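Side-chain contacts in mitomycin biosynthesis 6-O-methyltransferase (Streptomyces lavendulae, PDB 3GWZ), which transfers the S-methyl group of S-adenosyl-L-methionine to the 6-hydroxyl of demethylated mitomycins A and B, making the quinone methoxy group of these anticancer agents: residues T73-A78 / A83-L88; W140-Q145 / L325-G330; S164-T169 / E177-A182. One frame throughout, in Å; residues are numbered along the deposited sequence.

Contact 1 (T73-A78 / A83-L88)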
loop_
_atom_site.group_PDB
_atom_site.type_symbol
_atom_site.label_atom_id
_atom_site.label_comp_id
_atom_site.label_asym_id
_atom_site.label_seq_id
_atom_site.Cartn_x
_atom_site.Cartn_y
_atom_site.Cartn_z
ATOM N N THR A 73 -11.091 5.686 14.933
ATOM C CA THR A 73 -11.093 6.451 16.168
ATOM C C THR A 73 -9.672 6.663 16.689
ATOM O O THR A 73 -8.761 5.876 16.400
ATOM C CB THR A 73 -11.913 5.749 17.264
ATOM O OG1 THR A 73 -11.248 4.544 17.658
ATOM C CG2 THR A 73 -13.331 5.423 16.767
ATOM N N ALA A 74 -9.488 7.730 17.458
ATOM C CA ALA A 74 -8.219 7.958 18.140
ATOM C C ALA A 74 -7.873 6.740 18.996
ATOM O O ALA A 74 -6.719 6.336 19.071
ATOM C CB ALA A 74 -8.293 9.218 19.000
ATOM N N THR A 75 -8.882 6.151 19.635
ATOM C CA THR A 75 -8.681 4.934 20.419
ATOM C C THR A 75 -8.036 3.840 19.579
ATOM O O THR A 75 -7.013 3.269 19.964
ATOM C CB THR A 75 -10.012 4.392 20.994
ATOM O OG1 THR A 75 -10.615 5.388 21.827
ATOM C CG2 THR A 75 -9.764 3.133 21.817
ATOM N N ALA A 76 -8.636 3.555 18.429
ATOM C CA ALA A 76 -8.166 2.473 17.565
ATOM C C ALA A 76 -6.790 2.786 16.977
ATOM O O ALA A 76 -5.919 1.915 16.914
ATOM C CB ALA A 76 -9.165 2.211 16.453
ATOM N N LEU A 77 -6.600 4.026 16.538
ATOM C CA LEU A 77 -5.309 4.447 16.018
ATOM C C LEU A 77 -4.219 4.348 17.090
ATOM O O LEU A 77 -3.088 3.958 16.798
ATOM C CB LEU A 77 -5.393 5.865 15.451
ATOM C CG LEU A 77 -6.272 6.041 14.215
ATOM C CD1 LEU A 77 -6.467 7.524 13.917
ATOM C CD2 LEU A 77 -5.677 5.315 13.002
ATOM N N ALA A 78 -4.561 4.692 18.328
ATOM C CA ALA A 78 -3.611 4.593 19.435
ATOM C C ALA A 78 -3.225 3.145 19.718
ATOM O O ALA A 78 -2.052 2.832 19.909
ATOM C CB ALA A 78 -4.164 5.260 20.693
ATOM N N ALA A 83 0.510 4.146 20.763
ATOM C CA ALA A 83 0.532 5.496 21.317
ATOM C C ALA A 83 -0.385 5.605 22.521
ATOM O O ALA A 83 -1.301 4.806 22.691
ATOM C CB ALA A 83 0.142 6.521 20.256
ATOM N N HIS A 84 -0.112 6.593 23.363
ATOM C CA HIS A 84 -0.955 6.917 24.501
ATOM C C HIS A 84 -2.227 7.601 23.987
ATOM O O HIS A 84 -2.165 8.636 23.312
ATOM C CB HIS A 84 -0.174 7.832 25.437
ATOM C CG HIS A 84 -0.920 8.244 26.664
ATOM N ND1 HIS A 84 -1.557 9.460 26.770
ATOM C CD2 HIS A 84 -1.105 7.617 27.850
ATOM C CE1 HIS A 84 -2.113 9.562 27.964
ATOM N NE2 HIS A 84 -1.851 8.458 28.641
ATOM N N GLU A 85 -3.378 7.013 24.305
ATOM C CA GLU A 85 -4.644 7.400 23.685
ATOM C C GLU A 85 -4.963 8.905 23.771
ATOM O O GLU A 85 -5.183 9.561 22.751
ATOM C CB GLU A 85 -5.802 6.583 24.280
ATOM C CG GLU A 85 -7.122 6.839 23.563
ATOM C CD GLU A 85 -8.296 6.098 24.183
ATOM O OE1 GLU A 85 -8.075 5.145 24.964
ATOM O OE2 GLU A 85 -9.443 6.480 23.882
ATOM N N GLN A 86 -5.024 9.432 24.988
ATOM C CA GLN A 86 -5.320 10.854 25.188
ATOM C C GLN A 86 -4.338 11.751 24.412
ATOM O O GLN A 86 -4.729 12.775 23.855
ATOM C CB GLN A 86 -5.314 11.204 26.689
ATOM C CG GLN A 86 -5.469 12.703 26.996
ATOM C CD GLN A 86 -5.177 13.069 28.458
ATOM O OE1 GLN A 86 -4.908 12.205 29.298
ATOM N NE2 GLN A 86 -5.225 14.365 28.758
ATOM N N THR A 87 -3.066 11.370 24.370
ATOM C CA THR A 87 -2.064 12.222 23.697
ATOM C C THR A 87 -2.164 12.163 22.170
ATOM O O THR A 87 -2.019 13.181 21.489
ATOM C CB THR A 87 -0.621 11.908 24.161
ATOM O OG1 THR A 87 -0.572 11.896 25.591
ATOM C CG2 THR A 87 0.350 12.969 23.654
ATOM N N LEU A 88 -2.424 10.977 21.625
ATOM C CA LEU A 88 -2.624 10.851 20.187
ATOM C C LEU A 88 -3.851 11.663 19.764
ATOM O O LEU A 88 -3.847 12.298 18.716
ATOM C CB LEU A 88 -2.794 9.385 19.782
ATOM C CG LEU A 88 -2.844 9.168 18.268
ATOM C CD1 LEU A 88 -1.583 9.742 17.618
ATOM C CD2 LEU A 88 -3.012 7.697 17.924
#
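A chi1 of -174° swings E85 CG away from its own backbone N, and the chain runs on extended until its carboxylate meets T75, whose OG1 is turned to lie beside its own backbone N. T75 OG1 donates to E85 OE2 at 2.6 Å, arriving from above the carboxylate plane, 62° out of it. The same oxygen also forms a salt bridge with R89, one turn further along its helix, so OE2 is gripped by a hydroxyl and a guanidinium, which should limit the carboxylate's freedom. Threonine suits this partly exposed position because its short side chain brings a hydroxyl within reach of the carboxylate. The segments take in the starts of helices 74-81 and 85-97, joined by a tight turn in the dimerisation domain; with the small antiparallel sheet of strands 72-73, 102-103 and 109-111, this is consistent with a winged-helix fold. At the turn, A83 N donates to A78 O at 3.0 Å. Methyl-sized side chains let the backbones draw close here: A78 CB lies 3.7 Å from E85 CA. Deeper in, L88 sends CD2 to within 3.4 Å of A78 N, and the same methyl meets L77 CB at 3.9 Å. T73 OG1 N-caps the first helix through A76 N, and H84 ND1 caps the second more weakly through T87 N. A83 and L88 pack on V150 of the second subunit.

Contact 2 (W140-Q145 / L325-G330)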
loop_
_atom_site.group_PDB
_atom_site.type_symbol
_atom_site.label_atom_id
_atom_site.label_comp_id
_atom_site.label_asym_id
_atom_site.label_seq_id
_atom_site.Cartn_x
_atom_site.Cartn_y
_atom_site.Cartn_z
ATOM N N TRP A 140 16.632 16.382 13.204
ATOM C CA TRP A 140 16.159 17.487 14.042
ATOM C C TRP A 140 17.299 18.064 14.896
ATOM O O TRP A 140 17.372 19.272 15.099
ATOM C CB TRP A 140 15.007 17.007 14.936
ATOM C CG TRP A 140 14.264 18.080 15.701
ATOM C CD1 TRP A 140 14.452 18.442 17.009
ATOM C CD2 TRP A 140 13.170 18.878 15.222
ATOM N NE1 TRP A 140 13.565 19.433 17.361
ATOM C CE2 TRP A 140 12.768 19.720 16.282
ATOM C CE3 TRP A 140 12.507 18.976 13.992
ATOM C CZ2 TRP A 140 11.731 20.644 16.152
ATOM C CZ3 TRP A 140 11.480 19.895 13.861
ATOM C CH2 TRP A 140 11.095 20.715 14.940
ATOM N N ARG A 141 18.184 17.211 15.403
ATOM C CA ARG A 141 19.247 17.721 16.280
ATOM C C ARG A 141 20.286 18.568 15.554
ATOM O O ARG A 141 20.898 19.458 16.148
ATOM C CB ARG A 141 19.941 16.620 17.088
ATOM C CG ARG A 141 20.700 17.221 18.276
ATOM C CD ARG A 141 21.332 16.199 19.201
ATOM N NE ARG A 141 20.336 15.432 19.941
ATOM C CZ ARG A 141 20.442 15.119 21.228
ATOM N NH1 ARG A 141 21.498 15.527 21.927
ATOM N NH2 ARG A 141 19.490 14.402 21.814
ATOM N N ALA A 142 20.496 18.311 14.270
ATOM C CA ALA A 142 21.401 19.172 13.518
ATOM C C ALA A 142 20.870 20.600 13.517
ATOM O O ALA A 142 21.640 21.565 13.619
ATOM C CB ALA A 142 21.595 18.641 12.080
ATOM N N TRP A 143 19.544 20.739 13.435
ATOM C CA TRP A 143 18.897 22.057 13.474
ATOM C C TRP A 143 18.985 22.706 14.858
ATOM O O TRP A 143 19.017 23.935 14.982
ATOM C CB TRP A 143 17.431 21.960 13.014
ATOM C CG TRP A 143 17.381 21.740 11.540
ATOM C CD1 TRP A 143 17.263 20.548 10.884
ATOM C CD2 TRP A 143 17.527 22.744 10.535
ATOM N NE1 TRP A 143 17.305 20.752 9.525
ATOM C CE2 TRP A 143 17.461 22.093 9.284
ATOM C CE3 TRP A 143 17.684 24.134 10.572
ATOM C CZ2 TRP A 143 17.557 22.783 8.074
ATOM C CZ3 TRP A 143 17.779 24.825 9.364
ATOM C CH2 TRP A 143 17.711 24.144 8.131
ATOM N N GLU A 144 19.021 21.874 15.890
ATOM C CA GLU A 144 19.230 22.365 17.253
ATOM C C GLU A 144 20.462 23.264 17.290
ATOM O O GLU A 144 20.476 24.287 17.970
ATOM C CB GLU A 144 19.417 21.181 18.198
ATOM C CG GLU A 144 19.602 21.554 19.675
ATOM C CD GLU A 144 20.133 20.393 20.478
ATOM O OE1 GLU A 144 19.388 19.407 20.671
ATOM O OE2 GLU A 144 21.307 20.457 20.896
ATOM N N GLN A 145 21.488 22.880 16.528
ATOM C CA GLN A 145 22.780 23.550 16.559
ATOM C C GLN A 145 23.002 24.452 15.338
ATOM O O GLN A 145 24.140 24.672 14.918
ATOM C CB GLN A 145 23.900 22.507 16.684
ATOM C CG GLN A 145 23.853 21.745 18.006
ATOM C CD GLN A 145 24.222 22.636 19.169
ATOM O OE1 GLN A 145 25.137 23.445 19.054
ATOM N NE2 GLN A 145 23.519 22.492 20.294
ATOM N N LEU A 325 21.514 22.217 3.423
ATOM C CA LEU A 325 22.849 21.777 3.018
ATOM C C LEU A 325 23.890 22.239 4.030
ATOM O O LEU A 325 24.815 21.494 4.388
ATOM C CB LEU A 325 23.204 22.332 1.635
ATOM C CG LEU A 325 22.420 21.768 0.449
ATOM C CD1 LEU A 325 22.690 22.607 -0.801
ATOM C CD2 LEU A 325 22.796 20.319 0.216
ATOM N N LEU A 326 23.741 23.476 4.485
ATOM C CA LEU A 326 24.665 24.043 5.467
ATOM C C LEU A 326 24.684 23.182 6.721
ATOM O O LEU A 326 25.733 22.752 7.202
ATOM C CB LEU A 326 24.241 25.469 5.814
ATOM C CG LEU A 326 24.861 26.077 7.076
ATOM C CD1 LEU A 326 26.331 26.346 6.850
ATOM C CD2 LEU A 326 24.125 27.361 7.463
ATOM N N VAL A 327 23.496 22.919 7.243
ATOM C CA VAL A 327 23.350 22.173 8.478
ATOM C C VAL A 327 23.878 20.734 8.386
ATOM O O VAL A 327 24.608 20.277 9.269
ATOM C CB VAL A 327 21.864 22.209 8.912
ATOM C CG1 VAL A 327 21.549 21.121 9.911
ATOM C CG2 VAL A 327 21.551 23.585 9.463
ATOM N N LEU A 328 23.537 20.026 7.314
ATOM C CA LEU A 328 23.861 18.608 7.231
ATOM C C LEU A 328 25.324 18.344 6.867
ATOM O O LEU A 328 25.983 17.522 7.493
ATOM C CB LEU A 328 22.959 17.895 6.218
ATOM C CG LEU A 328 21.466 17.830 6.553
ATOM C CD1 LEU A 328 20.736 17.047 5.475
ATOM C CD2 LEU A 328 21.258 17.188 7.914
ATOM N N VAL A 329 25.811 19.022 5.838
ATOM C CA VAL A 329 27.135 18.720 5.294
ATOM C C VAL A 329 27.996 19.953 5.039
ATOM O O VAL A 329 29.065 19.858 4.426
ATOM C CB VAL A 329 27.030 17.893 3.973
ATOM C CG1 VAL A 329 26.402 16.526 4.239
ATOM C CG2 VAL A 329 26.246 18.660 2.909
ATOM N N GLY A 330 27.544 21.108 5.514
ATOM C CA GLY A 330 28.271 22.341 5.288
ATOM C C GLY A 330 28.326 22.756 3.829
ATOM O O GLY A 330 29.238 23.468 3.407
#
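A142 and V327 mark where helices 137-144 and 316-329 come nearest: their CA atoms are 6.2 Å apart, while the axes of the two short segments approach to 9.4 Å and cross at 105°. Such a steep crossing confines this buried helix-helix contact of the O-methyltransferase domain to a few side chains, and no hydrogen bond spans it. V327 divides its two methyls between two partners. Its CG1, anti to the backbone N (chi1 162°), lies 3.3 Å from A142 CB, shorter than a usual carbon contact and so doubtful in detail; the small alanine keeps the helices close here. The other methyl, CG2, sits over the six-membered ring of W143 in a CH-pi contact, 3.9 Å from the centroid and 9° off the ring normal, the broad indole giving it a flat seat. L328 adds a looser touch, CD2 to A142 CB at 4.4 Å; its side chain is about 9 Å from that of H279, the inferred proton acceptor. R141 and E144 form salt bridges with E144 and R141 of the second subunit. Helix 157-161 packs alongside through F157, against A142 and L328, and helix 146-152 meets V327 through L146.

Contact 3 (S164-T169 / E177-A182). With SAH (S-adenosyl-L-homocysteine), chain G.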
loop_
_atom_site.group_PDB
_atom_site.type_symbol
_atom_site.label_atom_id
_atom_site.label_comp_id
_atom_site.label_asym_id
_atom_site.label_seq_id
_atom_site.Cartn_x
_atom_site.Cartn_y
_atom_site.Cartn_z
ATOM N N SER A 164 29.821 12.758 11.486
ATOM C CA SER A 164 29.425 13.489 10.285
ATOM C C SER A 164 28.232 12.832 9.603
ATOM O O SER A 164 27.938 11.653 9.822
ATOM C CB SER A 164 30.589 13.592 9.293
ATOM O OG SER A 164 30.854 12.330 8.704
ATOM N N PHE A 165 27.532 13.605 8.779
ATOM C CA PHE A 165 26.403 13.066 8.036
ATOM C C PHE A 165 26.853 11.906 7.142
ATOM O O PHE A 165 26.175 10.888 7.037
ATOM C CB PHE A 165 25.731 14.156 7.193
ATOM C CG PHE A 165 24.521 13.662 6.425
ATOM C CD1 PHE A 165 23.300 13.509 7.059
ATOM C CD2 PHE A 165 24.619 13.330 5.081
ATOM C CE1 PHE A 165 22.176 13.053 6.363
ATOM C CE2 PHE A 165 23.507 12.859 4.374
ATOM C CZ PHE A 165 22.282 12.725 5.017
ATOM N N TRP A 166 28.000 12.050 6.493
ATOM C CA TRP A 166 28.446 10.979 5.598
ATOM C C TRP A 166 28.872 9.730 6.373
ATOM O O TRP A 166 28.690 8.605 5.902
ATOM C CB TRP A 166 29.566 11.447 4.671
ATOM C CG TRP A 166 29.141 12.481 3.689
ATOM C CD1 TRP A 166 29.756 13.672 3.439
ATOM C CD2 TRP A 166 28.005 12.422 2.813
ATOM N NE1 TRP A 166 29.082 14.354 2.459
ATOM C CE2 TRP A 166 28.001 13.612 2.059
ATOM C CE3 TRP A 166 26.991 11.482 2.598
ATOM C CZ2 TRP A 166 27.019 13.893 1.110
ATOM C CZ3 TRP A 166 26.010 11.762 1.653
ATOM C CH2 TRP A 166 26.031 12.953 0.922
ATOM N N GLN A 167 29.437 9.925 7.560
ATOM C CA GLN A 167 29.870 8.785 8.359
ATOM C C GLN A 167 28.665 8.043 8.914
ATOM O O GLN A 167 28.647 6.817 8.949
ATOM C CB GLN A 167 30.794 9.225 9.501
ATOM C CG GLN A 167 31.381 8.074 10.298
ATOM C CD GLN A 167 32.218 7.140 9.437
ATOM O OE1 GLN A 167 32.197 5.924 9.619
ATOM N NE2 GLN A 167 32.950 7.707 8.484
ATOM N N LEU A 168 27.654 8.786 9.348
ATOM C CA LEU A 168 26.445 8.153 9.866
ATOM C C LEU A 168 25.757 7.312 8.791
ATOM O O LEU A 168 25.377 6.154 9.032
ATOM C CB LEU A 168 25.467 9.202 10.413
ATOM C CG LEU A 168 24.162 8.580 10.917
ATOM C CD1 LEU A 168 24.442 7.737 12.156
ATOM C CD2 LEU A 168 23.131 9.656 11.228
ATOM N N THR A 169 25.598 7.885 7.601
ATOM C CA THR A 169 24.910 7.174 6.525
ATOM C C THR A 169 25.770 6.018 5.993
ATOM O O THR A 169 25.256 5.031 5.454
ATOM C CB THR A 169 24.464 8.129 5.377
ATOM O OG1 THR A 169 25.572 8.919 4.931
ATOM C CG2 THR A 169 23.341 9.069 5.856
ATOM N N GLU A 177 19.217 4.376 4.776
ATOM C CA GLU A 177 17.966 4.100 4.083
ATOM C C GLU A 177 17.059 5.336 4.050
ATOM O O GLU A 177 16.532 5.680 2.993
ATOM C CB GLU A 177 17.251 2.903 4.729
ATOM C CG GLU A 177 15.767 2.781 4.394
ATOM C CD GLU A 177 15.506 1.935 3.165
ATOM O OE1 GLU A 177 16.385 1.877 2.280
ATOM O OE2 GLU A 177 14.416 1.325 3.083
ATOM N N LEU A 178 16.887 6.008 5.192
ATOM C CA LEU A 178 16.057 7.218 5.234
ATOM C C LEU A 178 16.575 8.296 4.282
ATOM O O LEU A 178 15.798 8.932 3.561
ATOM C CB LEU A 178 15.975 7.800 6.648
ATOM C CG LEU A 178 15.152 6.982 7.640
ATOM C CD1 LEU A 178 15.278 7.596 9.023
ATOM C CD2 LEU A 178 13.703 6.921 7.177
ATOM N N PHE A 179 17.885 8.515 4.292
ATOM C CA PHE A 179 18.452 9.511 3.393
ATOM C C PHE A 179 18.351 9.102 1.911
ATOM O O PHE A 179 17.881 9.876 1.062
ATOM C CB PHE A 179 19.902 9.840 3.729
ATOM C CG PHE A 179 20.573 10.652 2.654
ATOM C CD1 PHE A 179 20.069 11.897 2.307
ATOM C CD2 PHE A 179 21.658 10.158 1.961
ATOM C CE1 PHE A 179 20.659 12.649 1.291
ATOM C CE2 PHE A 179 22.256 10.903 0.947
ATOM C CZ PHE A 179 21.754 12.154 0.618
ATOM N N ASN A 180 18.797 7.894 1.597
ATOM C CA ASN A 180 18.771 7.438 0.205
ATOM C C ASN A 180 17.373 7.387 -0.405
ATOM O O ASN A 180 17.212 7.616 -1.605
ATOM C CB ASN A 180 19.476 6.090 0.059
ATOM C CG ASN A 180 20.983 6.220 0.156
ATOM O OD1 ASN A 180 21.524 7.326 0.094
ATOM N ND2 ASN A 180 21.665 5.098 0.307
ATOM N N ARG A 181 16.370 7.084 0.418
ATOM C CA ARG A 181 14.978 7.158 -0.020
ATOM C C ARG A 181 14.557 8.604 -0.305
ATOM O O ARG A 181 13.862 8.869 -1.280
ATOM C CB ARG A 181 14.029 6.545 1.023
ATOM C CG ARG A 181 13.943 5.020 0.994
ATOM C CD ARG A 181 13.016 4.482 2.090
ATOM N NE ARG A 181 11.609 4.783 1.825
ATOM C CZ ARG A 181 10.794 4.010 1.107
ATOM N NH1 ARG A 181 11.252 2.884 0.559
ATOM N NH2 ARG A 181 9.519 4.360 0.935
ATOM N N ALA A 182 14.965 9.539 0.546
ATOM C CA ALA A 182 14.548 10.927 0.366
ATOM C C ALA A 182 15.219 11.558 -0.851
ATOM O O ALA A 182 14.600 12.331 -1.582
ATOM C CB ALA A 182 14.831 11.752 1.623
HETATM N N SAH G . 23.382 11.950 -7.687
HETATM C CA SAH G . 22.343 11.390 -6.756
HETATM C CB SAH G . 22.709 11.514 -5.264
HETATM C CG SAH G . 22.957 12.939 -4.733
HETATM S SD SAH G . 23.242 12.946 -2.967
HETATM C C SAH G . 21.030 12.076 -7.008
HETATM O O SAH G . 19.985 11.570 -6.587
HETATM O OXT SAH G . 20.977 13.139 -7.643
HETATM C "C5'" SAH G . 25.023 12.996 -2.948
HETATM C "C4'" SAH G . 25.688 11.613 -3.103
HETATM O "O4'" SAH G . 27.131 11.671 -3.014
HETATM C "C3'" SAH G . 25.269 10.539 -2.093
HETATM O "O3'" SAH G . 24.571 9.493 -2.787
HETATM C "C2'" SAH G . 26.568 9.987 -1.501
HETATM O "O2'" SAH G . 26.593 8.558 -1.389
HETATM C "C1'" SAH G . 27.593 10.391 -2.534
HETATM N N9 SAH G . 28.964 10.583 -2.011
HETATM C C8 SAH G . 29.319 11.332 -0.942
HETATM N N7 SAH G . 30.666 11.312 -0.774
HETATM C C5 SAH G . 31.180 10.546 -1.766
HETATM C C6 SAH G . 32.528 10.120 -2.187
HETATM N N6 SAH G . 33.600 10.537 -1.471
HETATM N N1 SAH G . 32.638 9.313 -3.278
HETATM C C2 SAH G . 31.561 8.913 -3.970
HETATM N N3 SAH G . 30.300 9.267 -3.644
HETATM C C4 SAH G . 30.057 10.068 -2.576
#
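The ring of F179 receives the edge of F165 on one face and has the cofactor-product sulfur, SAH SD, at its edge, 4.0 Å from CZ. W166 is sandwiched: F165 CD2 lies over one face of its ring, and SAH C8 lies over the centre of the opposite face, 3.9 Å above the plane. F165 in turn carries T169 CG2 over one of its own faces. These three aromatics form a cluster at the cofactor pocket of the class I methyltransferase domain, its core an edge-to-face pair in which the F165 and F179 planes stand at 85° with centroids 5.0 Å apart. F165 CZ comes closest, 3.6 Å from F179 CG; flat, rigid phenyl groups can meet in this way without a polar partner. W166 adds CZ3 at 3.9 Å from F179 CE2, and the same atom is 3.7 Å from SAH C2', so one indole lines both the ribose and the purine. T169 holds its OG1 between the backbone N and carbonyl carbon (chi1 52°), which lets the hydroxyl turn back on its own helix while CG2 covers F165. R234, a residue that binds S-adenosylmethionine, is held by T169 OG1 and the carbonyl of W166. T169 OG1 donates to F165 O at 2.9 Å, and T169 N reaches that oxygen from the opposite face of its carbonyl plane.

Overall arrangement
From the N terminus, the chain first closes contact 1, a short loop between consecutive helices of the dimerisation domain, complete before the other two begin. Contact 2 then opens at 140-145 and is closed only some 180 residues later by 325-330, so it joins helix 137-144 to the late helix 316-329. Within this long loop lies contact 3, a local closure between helices 165-171 and 173-197 beside the bound SAH. Contacts 2 and 3 touch through L328 and V329, which pack on F165 and W166. Contact 1 stands apart, about 32 Å from contact 2 between centres, yet both reach the second subunit.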